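Local coordinates for uncharacterized protein (Bacteroides ovatus, PDB 3NQK), which is of unknown function but combines a region of the DUF4973 family with a C-terminal region of the BT_3044-like family, both rich in beta strands, at residues S167-Y172 with A203-E208; M272-F277 with R295-M300. One frame throughout, in Å; residues are numbered along the deposited sequence.

Interaction 1 of 2, residues S167-Y172 with A203-E208; sequences SSMKVY and AGLINE
Met169, a selenomethionine, has its CG anti to the backbone N (chi1 -177°) and bends at chi3 (71°), which swings the terminal CE toward the turn at Gly204 and Leu205. From the other segment Leu205 sets CG beside its own backbone N (chi1 -67°), and the branch end comes closer to the strand than the start of the side chain would suggest. The side chains of Met169 and Leu205 slide past each other in opposite directions, and Met169 CE rests against Leu205 CD2 at 3.9 Å. The same methyl lies 3.8 Å from Gly204 O, a plain van der Waals neighbour. Two residues along the strand, Val171 makes the second touch: its CG2 lies 3.9 Å from Leu205 CG and faces the bare CA of Gly204 at 4.4 Å. Leu205 is therefore met by both strand residues, by one at a terminal methyl and by the other at its branch point.

What presents Leu205 is a type II' beta turn from Ala203 to Ile206, closed by the bond from Ile206 N to Ala203 O at 3.1 Å. Gly204 takes the first corner with a positive phi, a conformation that suits glycine. The contact is mostly apolar and modest in area, with Met169, Val171 and Gly204 buried.

The turn follows strand 198-202 and leads on toward helix 212-215; it lies over the side of strand 169-175 to which Met169 and Val171 point. That strand pairs antiparallel with 178-184 and 292-307, while Met169 also touches Phe273 of strand 264-279 and Leu205 reaches Arg184 and Thr186.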
loop_
_atom_site.group_PDB
_atom_site.type_symbol
_atom_site.label_atom_id
_atom_site.label_comp_id
_atom_site.label_asym_id
_atom_site.label_seq_id
_atom_site.Cartn_x
_atom_site.Cartn_y
_atom_site.Cartn_z
ATOM N N SER A 167 7.139 -31.207 -4.972
ATOM C CA SER A 167 6.602 -32.569 -4.910
ATOM C C SER A 167 6.750 -33.331 -6.216
ATOM O O SER A 167 6.665 -34.555 -6.223
ATOM C CB SER A 167 5.124 -32.556 -4.476
ATOM O OG SER A 167 4.350 -31.680 -5.273
ATOM N N SER A 168 6.957 -32.615 -7.326
ATOM C CA SER A 168 7.110 -33.276 -8.640
ATOM C C SER A 168 8.563 -33.404 -9.056
ATOM O O SER A 168 8.850 -33.778 -10.196
ATOM C CB SER A 168 6.335 -32.525 -9.724
ATOM O OG SER A 168 4.959 -32.806 -9.647
HETATM N N MSE A 169 9.482 -33.055 -8.156
HETATM C CA MSE A 169 10.916 -33.171 -8.451
HETATM C C MSE A 169 11.423 -34.476 -7.905
HETATM O O MSE A 169 11.392 -34.708 -6.687
HETATM C CB MSE A 169 11.709 -32.015 -7.835
HETATM C CG MSE A 169 13.192 -32.067 -8.178
HETATM SE SE MSE A 169 14.228 -30.754 -7.274
HETATM C CE MSE A 169 14.131 -31.544 -5.499
ATOM N N LYS A 170 11.882 -35.337 -8.791
ATOM C CA LYS A 170 12.373 -36.642 -8.394
ATOM C C LYS A 170 13.890 -36.684 -8.407
ATOM O O LYS A 170 14.539 -36.135 -9.318
ATOM C CB LYS A 170 11.812 -37.718 -9.310
ATOM C CG LYS A 170 10.291 -37.961 -9.152
ATOM C CD LYS A 170 9.872 -39.202 -9.908
ATOM C CE LYS A 170 8.471 -39.638 -9.556
ATOM N NZ LYS A 170 8.241 -41.060 -9.976
ATOM N N VAL A 171 14.460 -37.335 -7.404
ATOM C CA VAL A 171 15.895 -37.460 -7.303
ATOM C C VAL A 171 16.311 -38.931 -7.248
ATOM O O VAL A 171 16.029 -39.643 -6.284
ATOM C CB VAL A 171 16.397 -36.728 -6.101
ATOM C CG1 VAL A 171 17.894 -36.916 -5.955
ATOM C CG2 VAL A 171 16.035 -35.225 -6.218
ATOM N N TYR A 172 16.943 -39.385 -8.310
ATOM C CA TYR A 172 17.355 -40.782 -8.429
ATOM C C TYR A 172 18.829 -40.941 -8.108
ATOM O O TYR A 172 19.654 -40.162 -8.570
ATOM C CB TYR A 172 17.119 -41.275 -9.848
ATOM C CG TYR A 172 15.704 -41.083 -10.373
ATOM C CD1 TYR A 172 15.333 -39.903 -11.012
ATOM C CD2 TYR A 172 14.763 -42.117 -10.301
ATOM C CE1 TYR A 172 14.058 -39.741 -11.544
ATOM C CE2 TYR A 172 13.484 -41.960 -10.817
ATOM C CZ TYR A 172 13.138 -40.766 -11.440
ATOM O OH TYR A 172 11.876 -40.599 -11.949
ATOM N N ALA A 203 21.453 -27.802 -5.122
ATOM C CA ALA A 203 21.257 -29.001 -5.912
ATOM C C ALA A 203 20.450 -30.095 -5.195
ATOM O O ALA A 203 20.673 -30.393 -4.002
ATOM C CB ALA A 203 22.620 -29.566 -6.330
ATOM N N GLY A 204 19.549 -30.717 -5.941
ATOM C CA GLY A 204 18.846 -31.894 -5.478
ATOM C C GLY A 204 18.219 -31.731 -4.131
ATOM O O GLY A 204 17.459 -30.800 -3.908
ATOM N N LEU A 205 18.549 -32.644 -3.221
ATOM C CA LEU A 205 17.969 -32.644 -1.879
ATOM C C LEU A 205 18.988 -32.219 -0.820
ATOM O O LEU A 205 18.764 -32.404 0.370
ATOM C CB LEU A 205 17.402 -34.028 -1.547
ATOM C CG LEU A 205 16.185 -34.471 -2.382
ATOM C CD1 LEU A 205 15.695 -35.844 -1.927
ATOM C CD2 LEU A 205 15.067 -33.462 -2.273
ATOM N N ILE A 206 20.074 -31.592 -1.260
ATOM C CA ILE A 206 21.091 -31.082 -0.344
ATOM C C ILE A 206 20.441 -30.247 0.762
ATOM O O ILE A 206 19.583 -29.381 0.491
ATOM C CB ILE A 206 22.124 -30.218 -1.092
ATOM C CG1 ILE A 206 23.049 -31.103 -1.938
ATOM C CG2 ILE A 206 22.937 -29.374 -0.124
ATOM C CD1 ILE A 206 23.882 -32.049 -1.155
ATOM N N ASN A 207 20.839 -30.513 2.007
ATOM C CA ASN A 207 20.287 -29.813 3.154
ATOM C C ASN A 207 20.617 -28.327 3.106
ATOM O O ASN A 207 21.787 -27.938 3.133
ATOM C CB ASN A 207 20.813 -30.426 4.450
ATOM C CG ASN A 207 19.992 -30.017 5.679
ATOM O OD1 ASN A 207 19.626 -28.841 5.861
ATOM N ND2 ASN A 207 19.711 -30.974 6.518
ATOM N N GLU A 208 19.570 -27.500 3.104
ATOM C CA GLU A 208 19.715 -26.039 3.002
ATOM C C GLU A 208 20.273 -25.417 4.283
ATOM O O GLU A 208 20.559 -24.226 4.313
ATOM C CB GLU A 208 18.349 -25.385 2.635
ATOM C CG GLU A 208 17.720 -25.972 1.322
ATOM C CD GLU A 208 16.383 -25.325 0.913
ATOM O OE1 GLU A 208 15.647 -24.852 1.791
ATOM O OE2 GLU A 208 16.067 -25.336 -0.303
#

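Interaction 2 of 2, residues M272-F277 with R295-M300; sequences MFEYDF and RVAGSM
From Met272 opposite Ser299 to Asp276 opposite Arg295, the two strands pair antiparallel; the axes of segments 272-277 and 295-297 approach to 4.7 Å, with their directions 170° apart. Phe273 with Gly298 and Tyr275 with Val296 are the hydrogen-bonded pairs, each closed by two bonds; Val296 N to Tyr275 O measures 2.8 Å. On the face of Tyr275, Val296 lies under the ring in a CH-pi contact, its CB 3.7 Å from the centroid. Val296 CG1 meets the edge of the Phe273 ring at CE2, and CG2 that of Phe277 at CE1, so one valine is shared by three aromatic rings. Tyr275 OH is hydrogen-bonded outside the pair, to Gly204 N.

This ladder belongs to the large antiparallel sheet of the BT_3044-like region, and its second strand turns a corner at Gly298, whose backbone angles suit glycine. Past the corner the selenomethionine Met300 brings CE to 3.7 Å from Phe273 CZ.

The opposite face carries a salt-bridge network. Arg295 bends at chi2 and chi3 (66° at chi3), which brings NE back to bond Asp276 OD1 at 2.6 Å, in the guanidinium plane, whereas NH1 reaches Glu274 OE2 at 2.9 Å from above the carboxylate plane, which is turned 74° from the guanidinium plane. An alanine at Arg295 would probably leave both carboxylates without their shared positive mate. Tyr174 OH adds weak hydrogen bonds to Asp276 OD2 and Arg295 NH2.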
loop_
_atom_site.group_PDB
_atom_site.type_symbol
_atom_site.label_atom_id
_atom_site.label_comp_id
_atom_site.label_asym_id
_atom_site.label_seq_id
_atom_site.Cartn_x
_atom_site.Cartn_y
_atom_site.Cartn_z
HETATM N N MSE A 272 10.851 -26.302 -15.275
HETATM C CA MSE A 272 11.036 -27.707 -15.686
HETATM C C MSE A 272 12.478 -27.952 -16.101
HETATM O O MSE A 272 13.025 -27.236 -16.923
HETATM C CB MSE A 272 10.088 -28.034 -16.831
HETATM C CG MSE A 272 8.624 -28.051 -16.413
HETATM SE SE MSE A 272 7.413 -27.574 -17.850
HETATM C CE MSE A 272 7.319 -25.623 -17.595
ATOM N N PHE A 273 13.077 -28.991 -15.554
ATOM C CA PHE A 273 14.497 -29.184 -15.696
ATOM C C PHE A 273 14.902 -30.602 -15.427
ATOM O O PHE A 273 14.142 -31.382 -14.880
ATOM C CB PHE A 273 15.209 -28.288 -14.704
ATOM C CG PHE A 273 14.744 -28.479 -13.291
ATOM C CD1 PHE A 273 13.697 -27.741 -12.792
ATOM C CD2 PHE A 273 15.300 -29.450 -12.494
ATOM C CE1 PHE A 273 13.252 -27.934 -11.509
ATOM C CE2 PHE A 273 14.854 -29.646 -11.194
ATOM C CZ PHE A 273 13.839 -28.893 -10.708
ATOM N N GLU A 274 16.148 -30.900 -15.742
ATOM C CA GLU A 274 16.712 -32.204 -15.512
ATOM C C GLU A 274 18.206 -32.066 -15.496
ATOM O O GLU A 274 18.767 -31.446 -16.374
ATOM C CB GLU A 274 16.280 -33.161 -16.612
ATOM C CG GLU A 274 16.858 -34.586 -16.479
ATOM C CD GLU A 274 16.171 -35.605 -17.418
ATOM O OE1 GLU A 274 15.606 -35.186 -18.471
ATOM O OE2 GLU A 274 16.198 -36.814 -17.092
ATOM N N TYR A 275 18.858 -32.593 -14.466
ATOM C CA TYR A 275 20.328 -32.496 -14.379
ATOM C C TYR A 275 20.953 -33.590 -13.544
ATOM O O TYR A 275 20.273 -34.306 -12.821
ATOM C CB TYR A 275 20.744 -31.128 -13.818
ATOM C CG TYR A 275 20.248 -30.826 -12.398
ATOM C CD1 TYR A 275 20.905 -31.320 -11.284
ATOM C CD2 TYR A 275 19.172 -29.983 -12.190
ATOM C CE1 TYR A 275 20.456 -31.013 -9.979
ATOM C CE2 TYR A 275 18.721 -29.676 -10.921
ATOM C CZ TYR A 275 19.364 -30.182 -9.816
ATOM O OH TYR A 275 18.893 -29.846 -8.541
ATOM N N ASP A 276 22.264 -33.707 -13.654
ATOM C CA ASP A 276 23.031 -34.604 -12.814
ATOM C C ASP A 276 23.897 -33.786 -11.909
ATOM O O ASP A 276 24.328 -32.692 -12.288
ATOM C CB ASP A 276 23.955 -35.490 -13.664
ATOM C CG ASP A 276 23.228 -36.618 -14.357
ATOM O OD1 ASP A 276 22.162 -37.047 -13.860
ATOM O OD2 ASP A 276 23.765 -37.115 -15.381
ATOM N N PHE A 277 24.200 -34.332 -10.727
ATOM C CA PHE A 277 25.239 -33.779 -9.856
ATOM C C PHE A 277 25.681 -34.810 -8.854
ATOM O O PHE A 277 25.096 -35.878 -8.752
ATOM C CB PHE A 277 24.751 -32.537 -9.143
ATOM C CG PHE A 277 23.985 -32.813 -7.897
ATOM C CD1 PHE A 277 22.654 -33.189 -7.955
ATOM C CD2 PHE A 277 24.569 -32.618 -6.655
ATOM C CE1 PHE A 277 21.924 -33.417 -6.786
ATOM C CE2 PHE A 277 23.848 -32.856 -5.479
ATOM C CZ PHE A 277 22.529 -33.252 -5.550
ATOM N N ARG A 295 20.569 -38.180 -10.335
ATOM C CA ARG A 295 19.850 -37.592 -11.432
ATOM C C ARG A 295 18.632 -36.886 -10.864
ATOM O O ARG A 295 17.844 -37.497 -10.158
ATOM C CB ARG A 295 19.402 -38.665 -12.415
ATOM C CG ARG A 295 18.398 -38.161 -13.483
ATOM C CD ARG A 295 19.029 -37.148 -14.388
ATOM N NE ARG A 295 20.079 -37.751 -15.190
ATOM C CZ ARG A 295 19.877 -38.349 -16.360
ATOM N NH1 ARG A 295 18.662 -38.388 -16.896
ATOM N NH2 ARG A 295 20.894 -38.892 -17.004
ATOM N N VAL A 296 18.498 -35.594 -11.150
ATOM C CA VAL A 296 17.342 -34.798 -10.680
ATOM C C VAL A 296 16.470 -34.478 -11.867
ATOM O O VAL A 296 16.955 -33.957 -12.867
ATOM C CB VAL A 296 17.785 -33.469 -10.074
ATOM C CG1 VAL A 296 16.589 -32.744 -9.455
ATOM C CG2 VAL A 296 18.875 -33.679 -9.046
ATOM N N ALA A 297 15.183 -34.767 -11.773
ATOM C CA ALA A 297 14.294 -34.533 -12.909
ATOM C C ALA A 297 12.882 -34.235 -12.475
ATOM O O ALA A 297 12.350 -34.900 -11.595
ATOM C CB ALA A 297 14.304 -35.730 -13.837
ATOM N N GLY A 298 12.258 -33.257 -13.142
ATOM C CA GLY A 298 10.850 -32.925 -12.908
ATOM C C GLY A 298 10.579 -31.430 -12.978
ATOM O O GLY A 298 11.133 -30.718 -13.836
ATOM N N SER A 299 9.739 -30.951 -12.070
ATOM C CA SER A 299 9.421 -29.534 -12.000
ATOM C C SER A 299 9.177 -29.070 -10.577
ATOM O O SER A 299 8.953 -29.864 -9.679
ATOM C CB SER A 299 8.186 -29.234 -12.829
ATOM O OG SER A 299 7.048 -29.916 -12.309
HETATM N N MSE A 300 9.225 -27.762 -10.404
HETATM C CA MSE A 300 8.903 -27.111 -9.161
HETATM C C MSE A 300 8.060 -25.938 -9.528
HETATM O O MSE A 300 8.166 -25.424 -10.639
HETATM C CB MSE A 300 10.175 -26.633 -8.455
HETATM C CG MSE A 300 11.069 -27.762 -7.953
HETATM SE SE MSE A 300 12.472 -27.153 -6.788
HETATM C CE MSE A 300 13.604 -26.318 -8.035
#

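The two contacts follow in series along the chain, both segments of interaction 1 preceding those of interaction 2, yet their centres are only 8 Å apart, all within the BT_3044-like region. They share one sheet: strand 169-175 of interaction 1 pairs with strand 292-307 of interaction 2, where Tyr172 N lies 2.8 Å from Arg295 O in a probable hydrogen bond. A second tie runs from the turn, through Gly204 to the Tyr275 hydroxyl, and Ala203 CB packs on Phe277 CE2. The turn after strand 198-202 thus touches strands 169-175 and 264-279, with 292-307 between them in the sheet, so that strand and turn residues far apart in sequence meet on the same side of the sheet.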